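Local coordinates for protein gamma-resorcylate decarboxylase (Polaromonas, PDB 4QRO) that probably catalyses the manganese-dependent, non-oxidative decarboxylation of gamma-resorcylate (2,6-dihydroxybenzoate) to resorcinol, at residues A[10-13]-A[14-18]; A[111-114]-A[115-119]. One frame throughout, in Å; residues are numbered along the deposited sequence.

Interaction 1 (A[10-13]-A[14-18]); sequences HFAT and EETLM. With MN (manganese (II) ion), chain K.
Thr13 lays its hydroxyl across the start of the short, weakly bonded helical turn that follows, and the side chain of Thr16 crosses it at a slant, so that each threonine reaches for the other's backbone. Thr13 N donates to Thr16 OG1 over 3.2 Å. In return Thr16 N approaches Thr13 OG1 at 3.4 Å, a weak bond at an N-H...O angle of 135°. In both residues OG1 sits between the backbone N and the carbonyl carbon (chi1 60° in Thr13 and 65° in Thr16), a rotation that brings each oxygen near the partner's N-H. Together these bonds make a capping box, with Thr13 as the N-cap. A short, beta-branched hydroxyl residue suits both places, because its oxygen stays close to the main chain.

The same amide, Thr16 N, also meets Thr13 O at 3.0 Å from well above the carbonyl plane, while Leu17 N makes a weak bond to that oxygen. One water joins Thr13 OG1 to Glu15 OE2, to which it donates. The other oxygen of that carboxylate, OE1, forms a salt bridge with Arg79, and Thr16 OG1 is held a second time by Asn60.

On the apolar side of the turn, the methyl of Ala12, a compact buried residue, packs 4.0 Å from Leu17 CD1 and also touches Leu36 of helix 29-37. Two residues earlier, His10 binds manganese through NE2 at 2.2 Å, its imidazole supplying a nitrogen ligand beside the carboxylates of Glu8 and Asp287, with His164 completing the protein ligands. Here the capped turn directly follows the first strand, whose end carries Glu8 and His10 in a Glu-X-His metal motif, as in related metal-dependent decarboxylases of the amidohydrolase superfamily.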
loop_
_atom_site.group_PDB
_atom_site.type_symbol
_atom_site.label_atom_id
_atom_site.label_comp_id
_atom_site.label_asym_id
_atom_site.label_seq_id
_atom_site.Cartn_x
_atom_site.Cartn_y
_atom_site.Cartn_z
ATOM N N HIS A 10 10.060 -1.155 -21.229
ATOM C CA HIS A 10 9.319 -0.123 -21.893
ATOM C C HIS A 10 10.088 0.525 -23.031
ATOM O O HIS A 10 11.311 0.590 -23.014
ATOM C CB HIS A 10 8.942 0.975 -20.901
ATOM C CG HIS A 10 8.146 0.506 -19.725
ATOM N ND1 HIS A 10 6.845 0.062 -19.834
ATOM C CD2 HIS A 10 8.443 0.497 -18.402
ATOM C CE1 HIS A 10 6.388 -0.246 -18.631
ATOM N NE2 HIS A 10 7.332 0.024 -17.745
ATOM N N PHE A 11 9.331 1.070 -23.979
ATOM C CA PHE A 11 9.880 1.902 -25.051
ATOM C C PHE A 11 8.875 3.022 -25.311
ATOM O O PHE A 11 7.727 3.006 -24.796
ATOM C CB PHE A 11 10.067 1.073 -26.338
ATOM C CG PHE A 11 8.764 0.708 -27.003
ATOM C CD1 PHE A 11 8.177 1.556 -27.939
ATOM C CD2 PHE A 11 8.074 -0.429 -26.621
ATOM C CE1 PHE A 11 6.957 1.262 -28.507
ATOM C CE2 PHE A 11 6.860 -0.750 -27.199
ATOM C CZ PHE A 11 6.286 0.113 -28.132
ATOM N N ALA A 12 9.287 3.993 -26.116
ATOM C CA ALA A 12 8.386 5.080 -26.525
ATOM C C ALA A 12 8.489 5.323 -28.025
ATOM O O ALA A 12 9.514 5.011 -28.641
ATOM C CB ALA A 12 8.719 6.352 -25.783
ATOM N N THR A 13 7.407 5.844 -28.596
ATOM C CA THR A 13 7.467 6.484 -29.912
ATOM C C THR A 13 7.655 7.990 -29.694
ATOM O O THR A 13 7.489 8.486 -28.567
ATOM C CB THR A 13 6.201 6.199 -30.744
ATOM O OG1 THR A 13 5.048 6.703 -30.059
ATOM C CG2 THR A 13 6.037 4.705 -30.956
ATOM N N GLU A 14 8.037 8.728 -30.741
ATOM C CA GLU A 14 8.145 10.199 -30.613
ATOM C C GLU A 14 6.807 10.779 -30.140
ATOM O O GLU A 14 6.754 11.693 -29.334
ATOM C CB GLU A 14 8.606 10.854 -31.929
ATOM C CG GLU A 14 10.122 10.770 -32.174
ATOM C CD GLU A 14 10.965 11.580 -31.173
ATOM O OE1 GLU A 14 10.405 12.426 -30.439
ATOM O OE2 GLU A 14 12.205 11.380 -31.120
ATOM N N GLU A 15 5.727 10.181 -30.626
ATOM C CA GLU A 15 4.373 10.552 -30.244
ATOM C C GLU A 15 4.117 10.447 -28.734
ATOM O O GLU A 15 3.420 11.288 -28.187
ATOM C CB GLU A 15 3.402 9.669 -31.012
ATOM C CG GLU A 15 1.951 10.085 -30.867
ATOM C CD GLU A 15 1.026 9.293 -31.772
ATOM O OE1 GLU A 15 -0.152 9.686 -31.864
ATOM O OE2 GLU A 15 1.460 8.284 -32.383
ATOM N N THR A 16 4.677 9.428 -28.063
ATOM C CA THR A 16 4.368 9.197 -26.634
ATOM C C THR A 16 5.513 9.554 -25.714
ATOM O O THR A 16 5.374 9.498 -24.493
ATOM C CB THR A 16 4.027 7.714 -26.346
ATOM O OG1 THR A 16 5.189 6.897 -26.583
ATOM C CG2 THR A 16 2.869 7.251 -27.204
ATOM N N LEU A 17 6.649 9.924 -26.295
ATOM C CA LEU A 17 7.879 10.146 -25.537
ATOM C C LEU A 17 7.754 11.106 -24.371
ATOM O O LEU A 17 8.242 10.837 -23.254
ATOM C CB LEU A 17 8.962 10.640 -26.493
ATOM C CG LEU A 17 10.347 10.914 -25.925
ATOM C CD1 LEU A 17 10.983 9.640 -25.378
ATOM C CD2 LEU A 17 11.235 11.572 -26.996
ATOM N N MET A 18 7.102 12.236 -24.618
ATOM C CA MET A 18 7.057 13.300 -23.615
ATOM C C MET A 18 6.239 12.904 -22.381
ATOM O O MET A 18 6.360 13.534 -21.328
ATOM C CB MET A 18 6.587 14.632 -24.247
ATOM C CG MET A 18 7.544 15.143 -25.331
ATOM S SD MET A 18 9.311 14.997 -24.899
ATOM C CE MET A 18 9.338 16.265 -23.615
HETATM MN MN MN K . 7.067 0.393 -15.548
HETATM O O HOH W 1 2.823 5.867 -31.657
#

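Interaction 2 (A[111-114]-A[115-119]); sequences RELE and RCVKE
With CG anti to the backbone N (chi1 -180°) and a bend at chi2 of 66°, Glu112 swings its carboxylate along the helix toward Arg115, whose own chain bends at chi3 (75°) to present the guanidinium side-on. The result is an i to i+3 salt bridge on helix 106-118, an outer helix of the amidohydrolase barrel. Arg115 NE donates almost straight to Glu112 OE1 at 3.0 Å, and NH2 reaches the syn lone pair of OE2 at 2.8 Å. Two bonds, one to each oxygen, restrict the rotation of both groups, although their planes stay 31° apart; a planar guanidinium is well suited to such a grip. Asn81 also bonds OE2, and Asp82 takes Arg115 NH1, tying this face to helix 70-90.

Leucine suits position 113, where the side chain meets Val154 and Leu157 of helix 148-157. Leu113 CD1 lies 4.1 Å from Val117 CG2, one turn on. The small side chain of Cys116 touches Asn81, Ala99 and Phe122. Glu114 and Lys118, one turn apart, attract only loosely, OE2 and NZ being 4.3 Å apart, whereas the backbone Lys118 N donates to Glu114 O at 2.9 Å.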
loop_
_atom_site.group_PDB
_atom_site.type_symbol
_atom_site.label_atom_id
_atom_site.label_comp_id
_atom_site.label_asym_id
_atom_site.label_seq_id
_atom_site.Cartn_x
_atom_site.Cartn_y
_atom_site.Cartn_z
ATOM N N ARG A 111 -11.326 -5.099 -30.056
ATOM C CA ARG A 111 -10.946 -5.294 -31.480
ATOM C C ARG A 111 -9.433 -5.173 -31.679
ATOM O O ARG A 111 -8.818 -5.953 -32.433
ATOM C CB ARG A 111 -11.644 -4.281 -32.408
ATOM C CG ARG A 111 -13.113 -4.533 -32.704
ATOM C CD ARG A 111 -13.573 -3.585 -33.808
ATOM N NE ARG A 111 -14.918 -3.050 -33.597
ATOM C CZ ARG A 111 -16.051 -3.679 -33.902
ATOM N NH1 ARG A 111 -17.217 -3.084 -33.672
ATOM N NH2 ARG A 111 -16.035 -4.898 -34.433
ATOM N N GLU A 112 -8.822 -4.179 -31.033
ATOM C CA GLU A 112 -7.381 -4.001 -31.169
ATOM C C GLU A 112 -6.602 -5.144 -30.516
ATOM O O GLU A 112 -5.563 -5.537 -31.026
ATOM C CB GLU A 112 -6.912 -2.643 -30.634
ATOM C CG GLU A 112 -5.408 -2.400 -30.762
ATOM C CD GLU A 112 -4.913 -2.300 -32.211
ATOM O OE1 GLU A 112 -5.690 -2.572 -33.147
ATOM O OE2 GLU A 112 -3.729 -1.952 -32.434
ATOM N N LEU A 113 -7.087 -5.668 -29.390
ATOM C CA LEU A 113 -6.433 -6.799 -28.767
ATOM C C LEU A 113 -6.519 -8.031 -29.670
ATOM O O LEU A 113 -5.544 -8.760 -29.820
ATOM C CB LEU A 113 -7.010 -7.108 -27.389
ATOM C CG LEU A 113 -6.247 -8.247 -26.666
ATOM C CD1 LEU A 113 -4.790 -7.882 -26.384
ATOM C CD2 LEU A 113 -6.970 -8.614 -25.388
ATOM N N GLU A 114 -7.680 -8.259 -30.274
ATOM C CA GLU A 114 -7.806 -9.350 -31.243
ATOM C C GLU A 114 -6.799 -9.189 -32.384
ATOM O O GLU A 114 -6.093 -10.136 -32.684
ATOM C CB GLU A 114 -9.233 -9.461 -31.779
ATOM C CG GLU A 114 -10.221 -9.997 -30.751
ATOM C CD GLU A 114 -11.570 -10.316 -31.357
ATOM O OE1 GLU A 114 -12.387 -9.379 -31.501
ATOM O OE2 GLU A 114 -11.805 -11.502 -31.682
ATOM N N ARG A 115 -6.687 -7.987 -32.943
ATOM C CA ARG A 115 -5.739 -7.706 -34.037
ATOM C C ARG A 115 -4.293 -7.918 -33.594
ATOM O O ARG A 115 -3.514 -8.555 -34.304
ATOM C CB ARG A 115 -5.914 -6.290 -34.597
ATOM C CG ARG A 115 -5.140 -6.042 -35.894
ATOM C CD ARG A 115 -5.302 -4.616 -36.424
ATOM N NE ARG A 115 -4.519 -3.671 -35.630
ATOM C CZ ARG A 115 -3.266 -3.275 -35.872
ATOM N NH1 ARG A 115 -2.590 -3.695 -36.938
ATOM N NH2 ARG A 115 -2.676 -2.427 -35.028
ATOM N N CYS A 116 -3.937 -7.403 -32.416
ATOM C CA CYS A 116 -2.584 -7.586 -31.903
ATOM C C CYS A 116 -2.200 -9.054 -31.690
ATOM O O CYS A 116 -1.078 -9.438 -32.013
ATOM C CB CYS A 116 -2.395 -6.791 -30.608
ATOM S SG CYS A 116 -2.220 -5.016 -30.870
ATOM N N VAL A 117 -3.113 -9.863 -31.152
ATOM C CA VAL A 117 -2.825 -11.280 -30.863
ATOM C C VAL A 117 -2.840 -12.124 -32.156
ATOM O O VAL A 117 -1.928 -12.905 -32.388
ATOM C CB VAL A 117 -3.805 -11.899 -29.813
ATOM C CG1 VAL A 117 -3.516 -13.384 -29.606
ATOM C CG2 VAL A 117 -3.714 -11.193 -28.461
ATOM N N LYS A 118 -3.870 -11.948 -32.981
ATOM C CA LYS A 118 -4.117 -12.827 -34.137
ATOM C C LYS A 118 -3.297 -12.425 -35.353
ATOM O O LYS A 118 -2.864 -13.286 -36.115
ATOM C CB LYS A 118 -5.607 -12.833 -34.513
ATOM C CG LYS A 118 -6.542 -13.591 -33.566
ATOM C CD LYS A 118 -7.998 -13.201 -33.851
ATOM C CE LYS A 118 -8.987 -14.358 -33.760
ATOM N NZ LYS A 118 -9.199 -14.834 -32.368
ATOM N N GLU A 119 -3.109 -11.123 -35.552
ATOM C CA GLU A 119 -2.382 -10.607 -36.723
ATOM C C GLU A 119 -0.926 -10.209 -36.443
ATOM O O GLU A 119 -0.046 -10.460 -37.279
ATOM C CB GLU A 119 -3.160 -9.451 -37.364
ATOM C CG GLU A 119 -4.583 -9.868 -37.762
ATOM C CD GLU A 119 -5.384 -8.819 -38.522
ATOM O OE1 GLU A 119 -4.785 -8.007 -39.256
ATOM O OE2 GLU A 119 -6.632 -8.824 -38.397
#

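Interaction 1 comes first along the chain, where strand 4-11 gives way to helix 14-17; interaction 2 follows about a hundred residues later on helix 106-118. Their centres lie 21 Å apart and their nearest atoms about 10 Å apart, so they do not touch. What connects them is helix 70-90: Thr76 hydrogen-bonds and Arg79 salt-bridges Glu15 of interaction 1, while Asn81 and Asp82 hold the salt-bridged pair of interaction 2. One long helix thus receives both the turn that follows the metal-bearing strand and the neighbouring outer helix. In the barrel, interaction 1 adjoins the manganese site, whereas interaction 2 belongs to the helical layer around it.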